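Local structure of metagenomic carboxyl esterase MGS0156 (Uncultured organism, 5D8M) at residues A[252-264]-A[312-324]. The protein probably hydrolyses carboxylic ester bonds as a carboxyl esterase, built around a parallel beta-sheet. Residues are numbered along the deposited sequence; the frame is centred on the assembly and turned at random. Where two conformers were deposited one is given.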
ATOM      1  N   ALA A 252       4.009 -10.182   8.649  1.00 13.72           N
ATOM      2  CA  ALA A 252       3.970 -10.596  10.034  1.00 15.86           C
ATOM      3  C   ALA A 252       4.256 -12.087  10.081  1.00 17.46           C
ATOM      4  O   ALA A 252       4.219 -12.754   9.052  1.00 13.61           O
ATOM      5  CB  ALA A 252       2.617 -10.287  10.656  1.00 11.51           C
ATOM      6  N   SER A 253       4.526 -12.615  11.269  1.00 19.63           N
ATOM      7  CA  SER A 253       4.690 -14.050  11.425  1.00 22.35           C
ATOM      8  C   SER A 253       3.360 -14.691  11.116  1.00 14.81           C
ATOM      9  O   SER A 253       2.335 -14.005  11.093  1.00 14.13           O
ATOM     10  CB  SER A 253       5.148 -14.409  12.838  1.00 23.74           C
ATOM     11  OG  SER A 253       4.157 -14.019  13.782  1.00 24.35           O
ATOM     12  N   ARG A 254       3.361 -16.003  10.896  1.00 17.55           N
ATOM     13  CA  ARG A 254       2.115 -16.700  10.616  1.00 18.84           C
ATOM     14  C   ARG A 254       1.082 -16.508  11.728  1.00 19.57           C
ATOM     15  O   ARG A 254      -0.086 -16.246  11.462  1.00 19.18           O
ATOM     16  CB  ARG A 254       2.375 -18.186  10.401  1.00 22.25           C
ATOM     17  CG  ARG A 254       1.159 -18.896   9.901  1.00 24.01           C
ATOM     18  CD  ARG A 254       1.404 -20.363   9.692  1.00 23.40           C
ATOM     19  NE  ARG A 254       0.298 -20.944   8.939  1.00 26.58           N
ATOM     20  CZ  ARG A 254      -0.863 -21.339   9.463  1.00 27.82           C
ATOM     21  NH1 ARG A 254      -1.793 -21.862   8.671  1.00 24.87           N
ATOM     22  NH2 ARG A 254      -1.101 -21.221  10.767  1.00 28.68           N
ATOM     23  N   GLU A 255       1.517 -16.596  12.979  1.00 20.98           N
ATOM     24  CA  GLU A 255       0.580 -16.490  14.088  1.00 25.71           C
ATOM     25  C   GLU A 255       0.045 -15.065  14.298  1.00 20.74           C
ATOM     26  O   GLU A 255      -1.007 -14.897  14.904  1.00 20.65           O
ATOM     27  CB  GLU A 255       1.218 -17.015  15.384  1.00 36.01           C
ATOM     28  CG  GLU A 255       2.243 -16.115  16.031  1.00 43.26           C
ATOM     29  CD  GLU A 255       2.654 -16.606  17.421  1.00 60.53           C
ATOM     30  OE1 GLU A 255       3.227 -15.803  18.193  1.00 67.98           O
ATOM     31  OE2 GLU A 255       2.409 -17.792  17.745  1.00 65.71           O
ATOM     32  N   GLU A 256       0.752 -14.049  13.804  1.00 17.12           N
ATOM     33  CA  GLU A 256       0.235 -12.675  13.872  1.00 17.19           C
ATOM     34  C   GLU A 256      -0.409 -12.237  12.561  1.00 15.05           C
ATOM     35  O   GLU A 256      -0.640 -11.045  12.324  1.00 17.53           O
ATOM     36  CB  GLU A 256       1.345 -11.701  14.270  1.00 17.40           C
ATOM     37  CG  GLU A 256       1.900 -11.953  15.686  1.00 27.16           C
ATOM     38  CD  GLU A 256       0.830 -11.893  16.793  1.00 38.18           C
ATOM     39  OE1 GLU A 256      -0.163 -11.140  16.652  1.00 35.95           O
ATOM     40  OE2 GLU A 256       0.986 -12.600  17.822  1.00 44.29           O
ATOM     41  N   THR A 257      -0.710 -13.210  11.714  1.00 14.91           N
ATOM     42  CA  THR A 257      -1.378 -12.980  10.443  1.00 14.69           C
ATOM     43  C   THR A 257      -2.855 -13.398  10.619  1.00 19.78           C
ATOM     44  O   THR A 257      -3.126 -14.446  11.191  1.00 14.69           O
ATOM     45  CB  THR A 257      -0.687 -13.788   9.291  1.00 17.00           C
ATOM     46  OG1 THR A 257       0.653 -13.294   9.066  1.00 16.77           O
ATOM     47  CG2 THR A 257      -1.472 -13.698   7.989  1.00 15.21           C
ATOM     48  N   SER A 258      -3.785 -12.551  10.176  1.00 15.07           N
ATOM     49  CA  SER A 258      -5.224 -12.814  10.295  1.00 17.43           C
ATOM     50  C   SER A 258      -5.650 -14.175   9.753  1.00 14.21           C
ATOM     51  O   SER A 258      -5.167 -14.602   8.716  1.00 14.24           O
ATOM     52  CB  SER A 258      -6.033 -11.721   9.554  1.00 12.57           C
ATOM     53  OG  SER A 258      -5.901 -10.466  10.184  1.00 12.20           O
ATOM     54  N   ALA A 259      -6.581 -14.824  10.453  1.00 15.51           N
ATOM     55  CA  ALA A 259      -7.034 -16.161  10.079  1.00 20.41           C
ATOM     56  C   ALA A 259      -7.409 -16.222   8.600  1.00 19.16           C
ATOM     57  O   ALA A 259      -6.987 -17.118   7.894  1.00 16.62           O
ATOM     58  CB  ALA A 259      -8.204 -16.584  10.948  1.00 18.08           C
ATOM     59  N   ILE A 260      -8.149 -15.224   8.131  1.00 18.42           N
ATOM     60  CA  ILE A 260      -8.672 -15.231   6.775  1.00 19.65           C
ATOM     61  C   ILE A 260      -7.521 -15.225   5.759  1.00 18.56           C
ATOM     62  O   ILE A 260      -7.663 -15.741   4.650  1.00 19.06           O
ATOM     63  CB  ILE A 260      -9.622 -14.016   6.521  1.00 20.35           C
ATOM     64  CG1 ILE A 260     -10.429 -14.214   5.238  1.00 27.44           C
ATOM     65  CG2 ILE A 260      -8.857 -12.684   6.504  1.00 15.68           C
ATOM     66  CD1 ILE A 260     -11.643 -15.081   5.436  1.00 38.06           C
ATOM     67  N   LEU A 261      -6.378 -14.675   6.158  1.00 15.84           N
ATOM     68  CA  LEU A 261      -5.236 -14.526   5.253  1.00 16.41           C
ATOM     69  C   LEU A 261      -4.270 -15.716   5.332  1.00 18.64           C
ATOM     70  O   LEU A 261      -3.451 -15.925   4.442  1.00 18.41           O
ATOM     71  CB  LEU A 261      -4.475 -13.242   5.564  1.00 12.76           C
ATOM     72  CG  LEU A 261      -5.231 -11.926   5.390  1.00 18.25           C
ATOM     73  CD1 LEU A 261      -4.284 -10.795   5.776  1.00 17.06           C
ATOM     74  CD2 LEU A 261      -5.746 -11.754   3.946  1.00 16.55           C
ATOM     75  N   ARG A 262      -4.366 -16.507   6.392  1.00 18.96           N
ATOM     76  CA  ARG A 262      -3.398 -17.585   6.572  1.00 19.24           C
ATOM     77  C   ARG A 262      -3.333 -18.608   5.437  1.00 16.91           C
ATOM     78  O   ARG A 262      -2.241 -19.016   5.076  1.00 19.51           O
ATOM     79  CB  ARG A 262      -3.652 -18.319   7.891  1.00 18.25           C
ATOM     80  CG  ARG A 262      -3.332 -17.455   9.083  1.00 21.96           C
ATOM     81  CD  ARG A 262      -3.049 -18.309  10.315  1.00 31.31           C
ATOM     82  NE  ARG A 262      -2.877 -17.461  11.479  1.00 36.55           N
ATOM     83  CZ  ARG A 262      -3.800 -17.284  12.418  1.00 44.93           C
ATOM     84  NH1 ARG A 262      -4.957 -17.942  12.359  1.00 44.56           N
ATOM     85  NH2 ARG A 262      -3.546 -16.469  13.437  1.00 47.33           N
ATOM     86  N   PRO A 263      -4.481 -19.035   4.879  1.00 18.13           N
ATOM     87  CA  PRO A 263      -4.322 -19.966   3.759  1.00 17.86           C
ATOM     88  C   PRO A 263      -3.522 -19.389   2.582  1.00 19.19           C
ATOM     89  O   PRO A 263      -2.820 -20.137   1.887  1.00 19.04           O
ATOM     90  CB  PRO A 263      -5.767 -20.247   3.336  1.00 22.34           C
ATOM     91  CG  PRO A 263      -6.566 -20.057   4.583  1.00 18.26           C
ATOM     92  CD  PRO A 263      -5.900 -18.890   5.275  1.00 16.27           C
ATOM     93  N   PHE A 264      -3.618 -18.081   2.367  1.00 13.87           N
ATOM     94  CA  PHE A 264      -2.905 -17.449   1.260  1.00 14.48           C
ATOM     95  C   PHE A 264      -1.472 -17.198   1.675  1.00 14.86           C
ATOM     96  O   PHE A 264      -0.558 -17.397   0.883  1.00 15.97           O
ATOM     97  CB  PHE A 264      -3.621 -16.154   0.825  1.00 15.74           C
ATOM     98  CG  PHE A 264      -5.076 -16.376   0.534  1.00 21.93           C
ATOM     99  CD1 PHE A 264      -5.464 -16.998  -0.653  1.00 27.33           C
ATOM    100  CD2 PHE A 264      -6.050 -16.064   1.476  1.00 22.41           C
ATOM    101  CE1 PHE A 264      -6.822 -17.262  -0.919  1.00 29.67           C
ATOM    102  CE2 PHE A 264      -7.417 -16.318   1.221  1.00 28.09           C
ATOM    103  CZ  PHE A 264      -7.803 -16.915   0.027  1.00 28.08           C
ATOM    104  N   LEU A 312     -18.972 -11.542  11.194  1.00 32.28           N
ATOM    105  CA  LEU A 312     -18.201 -12.714  10.827  1.00 32.69           C
ATOM    106  C   LEU A 312     -16.925 -12.251  10.130  1.00 31.23           C
ATOM    107  O   LEU A 312     -15.848 -12.801  10.336  1.00 28.56           O
ATOM    108  CB  LEU A 312     -19.013 -13.634   9.932  1.00 42.72           C
ATOM    109  CG  LEU A 312     -18.446 -15.033   9.683  1.00 48.81           C
ATOM    110  CD1 LEU A 312     -17.950 -15.670  10.980  1.00 51.95           C
ATOM    111  CD2 LEU A 312     -19.538 -15.889   9.079  1.00 49.51           C
ATOM    112  N   LEU A 313     -17.069 -11.208   9.324  1.00 30.01           N
ATOM    113  CA  LEU A 313     -15.959 -10.622   8.600  1.00 29.22           C
ATOM    114  C   LEU A 313     -14.919 -10.093   9.559  1.00 27.72           C
ATOM    115  O   LEU A 313     -13.729 -10.398   9.425  1.00 24.55           O
ATOM    116  CB  LEU A 313     -16.459  -9.495   7.695  1.00 32.47           C
ATOM    117  CG  LEU A 313     -15.426  -8.774   6.848  1.00 31.69           C
ATOM    118  CD1 LEU A 313     -14.698  -9.777   5.975  1.00 34.03           C
ATOM    119  CD2 LEU A 313     -16.136  -7.721   6.003  1.00 32.08           C
ATOM    120  N   THR A 314     -15.367  -9.294  10.527  1.00 24.49           N
ATOM    121  CA  THR A 314     -14.450  -8.706  11.497  1.00 25.72           C
ATOM    122  C   THR A 314     -13.758  -9.788  12.316  1.00 25.00           C
ATOM    123  O   THR A 314     -12.577  -9.683  12.619  1.00 25.30           O
ATOM    124  CB  THR A 314     -15.164  -7.737  12.448  1.00 33.89           C
ATOM    125  OG1 THR A 314     -15.643  -6.611  11.700  1.00 36.59           O
ATOM    126  CG2 THR A 314     -14.202  -7.247  13.540  1.00 32.83           C
ATOM    127  N   SER A 315     -14.493 -10.846  12.634  1.00 22.15           N
ATOM    128  CA  SER A 315     -13.946 -11.918  13.438  1.00 28.33           C
ATOM    129  C   SER A 315     -12.838 -12.702  12.733  1.00 25.75           C
ATOM    130  O   SER A 315     -11.879 -13.100  13.378  1.00 26.07           O
ATOM    131  CB  SER A 315     -15.060 -12.867  13.857  1.00 32.60           C
ATOM    132  OG  SER A 315     -15.926 -12.220  14.773  1.00 38.54           O
ATOM    133  N   VAL A 316     -12.959 -12.917  11.423  1.00 21.16           N
ATOM    134  CA  VAL A 316     -11.969 -13.721  10.711  1.00 19.41           C
ATOM    135  C   VAL A 316     -10.742 -12.883  10.349  1.00 19.14           C
ATOM    136  O   VAL A 316      -9.666 -13.423  10.124  1.00 20.04           O
ATOM    137  CB  VAL A 316     -12.572 -14.383   9.458  1.00 25.18           C
ATOM    138  CG1 VAL A 316     -13.758 -15.253   9.873  1.00 32.99           C
ATOM    139  CG2 VAL A 316     -12.985 -13.340   8.417  1.00 22.47           C
ATOM    140  N   ILE A 317     -10.898 -11.561  10.332  1.00 16.73           N
ATOM    141  CA  ILE A 317      -9.768 -10.652  10.208  1.00 15.14           C
ATOM    142  C   ILE A 317      -9.212 -10.461  11.620  1.00 18.90           C
ATOM    143  O   ILE A 317      -9.298  -9.384  12.220  1.00 20.09           O
ATOM    144  CB  ILE A 317     -10.208  -9.345   9.533  1.00 20.35           C
ATOM    145  CG1 ILE A 317     -10.848  -9.694   8.178  1.00 14.58           C
ATOM    146  CG2 ILE A 317      -9.036  -8.351   9.351  1.00 15.95           C
ATOM    147  CD1 ILE A 317     -11.488  -8.536   7.462  1.00 14.49           C
ATOM    148  N   SER A 318      -8.652 -11.549  12.141  1.00 19.01           N
ATOM    149  CA  SER A 318      -8.394 -11.721  13.571  1.00 17.52           C
ATOM    150  C   SER A 318      -7.120 -11.051  14.099  1.00 16.87           C
ATOM    151  O   SER A 318      -6.893 -11.036  15.295  1.00 19.36           O
ATOM    152  CB  SER A 318      -8.319 -13.212  13.887  1.00 20.72           C
ATOM    153  OG  SER A 318      -7.232 -13.782  13.176  1.00 19.32           O
ATOM    154  N   LYS A 319      -6.282 -10.507  13.224  1.00 16.23           N
ATOM    155  CA  LYS A 319      -5.046  -9.862  13.689  1.00 14.79           C
ATOM    156  C   LYS A 319      -4.913  -8.461  13.086  1.00 13.36           C
ATOM    157  O   LYS A 319      -3.889  -8.127  12.494  1.00 20.93           O
ATOM    158  CB  LYS A 319      -3.827 -10.729  13.336  1.00 14.67           C
ATOM    159  CG  LYS A 319      -3.808 -12.103  14.054  1.00 16.71           C
ATOM    160  CD  LYS A 319      -3.660 -11.909  15.570  1.00 17.98           C
ATOM    161  CE  LYS A 319      -3.682 -13.253  16.301  1.00 29.69           C
ATOM    162  NZ  LYS A 319      -3.472 -13.077  17.770  1.00 33.24           N
ATOM    163  N   ASN A 320      -5.946  -7.643  13.261  1.00 13.58           N
ATOM    164  CA  ASN A 320      -6.076  -6.359  12.567  1.00 13.38           C
ATOM    165  C   ASN A 320      -5.441  -5.189  13.321  1.00 16.56           C
ATOM    166  O   ASN A 320      -5.384  -4.067  12.815  1.00 16.68           O
ATOM    167  CB  ASN A 320      -7.562  -6.073  12.314  1.00 13.08           C
ATOM    168  CG  ASN A 320      -7.786  -4.913  11.356  1.00 14.40           C
ATOM    169  OD1 ASN A 320      -8.373  -3.896  11.720  1.00 16.09           O
ATOM    170  ND2 ASN A 320      -7.319  -5.063  10.138  1.00 11.05           N
ATOM    171  N   SER A 321      -4.976  -5.454  14.536  0.51 17.10           N
ATOM    172  CA  SER A 321      -4.376  -4.409  15.362  0.51 19.51           C
ATOM    173  C   SER A 321      -2.983  -4.027  14.865  0.51 18.50           C
ATOM    174  O   SER A 321      -2.106  -4.882  14.723  0.51 17.69           O
ATOM    175  CB  SER A 321      -4.302  -4.857  16.821  0.51 21.52           C
ATOM    176  OG  SER A 321      -5.600  -5.036  17.346  0.51 22.15           O
ATOM    177  N   TYR A 322      -2.800  -2.739  14.590  1.00 15.53           N
ATOM    178  CA  TYR A 322      -1.506  -2.186  14.202  1.00 12.53           C
ATOM    179  C   TYR A 322      -1.594  -0.669  14.410  1.00 12.88           C
ATOM    180  O   TYR A 322      -2.672  -0.097  14.260  1.00 13.53           O
ATOM    181  CB  TYR A 322      -1.142  -2.504  12.734  1.00 11.65           C
ATOM    182  CG  TYR A 322       0.246  -2.029  12.397  1.00 12.53           C
ATOM    183  CD1 TYR A 322       1.371  -2.773  12.781  1.00 10.87           C
ATOM    184  CD2 TYR A 322       0.450  -0.813  11.751  1.00 13.39           C
ATOM    185  CE1 TYR A 322       2.649  -2.326  12.508  1.00 10.18           C
ATOM    186  CE2 TYR A 322       1.729  -0.354  11.488  1.00 11.65           C
ATOM    187  CZ  TYR A 322       2.813  -1.109  11.864  1.00 11.57           C
ATOM    188  OH  TYR A 322       4.063  -0.631  11.601  1.00 13.93           O
ATOM    189  N   PRO A 323      -0.472  -0.005  14.756  1.00 13.87           N
ATOM    190  CA  PRO A 323      -0.564   1.461  14.932  1.00 13.67           C
ATOM    191  C   PRO A 323      -0.608   2.239  13.614  1.00 13.72           C
ATOM    192  O   PRO A 323       0.337   2.968  13.285  1.00 13.61           O
ATOM    193  CB  PRO A 323       0.709   1.804  15.722  1.00 12.80           C
ATOM    194  CG  PRO A 323       1.676   0.706  15.387  1.00 12.47           C
ATOM    195  CD  PRO A 323       0.798  -0.539  15.275  1.00 13.34           C
ATOM    196  N   ARG A 324      -1.703   2.088  12.871  1.00 14.07           N
ATOM    197  CA  ARG A 324      -1.907   2.834  11.611  1.00 12.10           C
ATOM    198  C   ARG A 324      -1.788   4.375  11.750  1.00  9.86           C
ATOM    199  O   ARG A 324      -1.170   5.002  10.882  1.00 10.68           O
ATOM    200  CB  ARG A 324      -3.280   2.449  10.988  1.00  9.47           C
ATOM    201  CG  ARG A 324      -3.333   0.965  10.490  1.00 12.02           C
ATOM    202  CD  ARG A 324      -4.732   0.576   9.994  1.00  9.79           C
ATOM    203  NE  ARG A 324      -5.702   0.512  11.097  1.00 12.13           N
ATOM    204  CZ  ARG A 324      -5.909  -0.579  11.829  1.00 12.05           C
ATOM    205  NH1 ARG A 324      -6.800  -0.563  12.806  1.00 12.29           N
ATOM    206  NH2 ARG A 324      -5.222  -1.683  11.576  1.00 12.47           N
TER
HETATM  207  O   HOH W   1      -1.206  -8.454  11.563  1.00 13.71           O
HETATM  208  O   HOH W   2      -5.810  -7.577   9.601  1.00 13.78           O
HETATM  209  O   HOH W   3      -6.323 -16.059  14.962  1.00 27.08           O
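Glu255 and Glu256 receive the Lys319 chain, whose CE comes 3.4 Å from Glu255 O. A bend at chi2 carries its CD alongside the Glu256 carboxylate; the charged ends make only a long salt bridge, Glu256 OE1 to Lys319 NZ 4.0 Å, while water 1 donates to both Glu256 O and Lys319 O. Ser258 supplies the first direct hydrogen bond across the contact: with OG anti to its carbonyl carbon (chi1 -67°), the hydroxyl accepts hydrogen bonds from Lys319 N at 3.1 Å and from water 2, which accepts from Asn320 ND2. Asn320 is also held by Phe306 N, at OD1, and Met304 O, at ND2. One residue on, Ala259 N donates to Ser318 OG (3.0 Å, 160° at the hydrogen). Ile260 N donates to Val316 O at 3.1 Å, tilted 33° from the carbonyl plane, and Ile260 CD1 meets Val316 CG2 at 3.7 Å, the side chains crossing at a slant. Arg262 folds back along its own segment: NE donates to Arg254 O in the guanidinium plane, and NH2 shares water 3 with Ser318 OG. Ile317 centres an inverse gamma turn just after helix 312-316. The Ile260-Val316 bond and packing join that helix's C-terminal exit to the loop entering helix 262-269. Beyond, Ser258 N bonds Asp298, after strand 290-293, and Pro323 packs on helix 34-48.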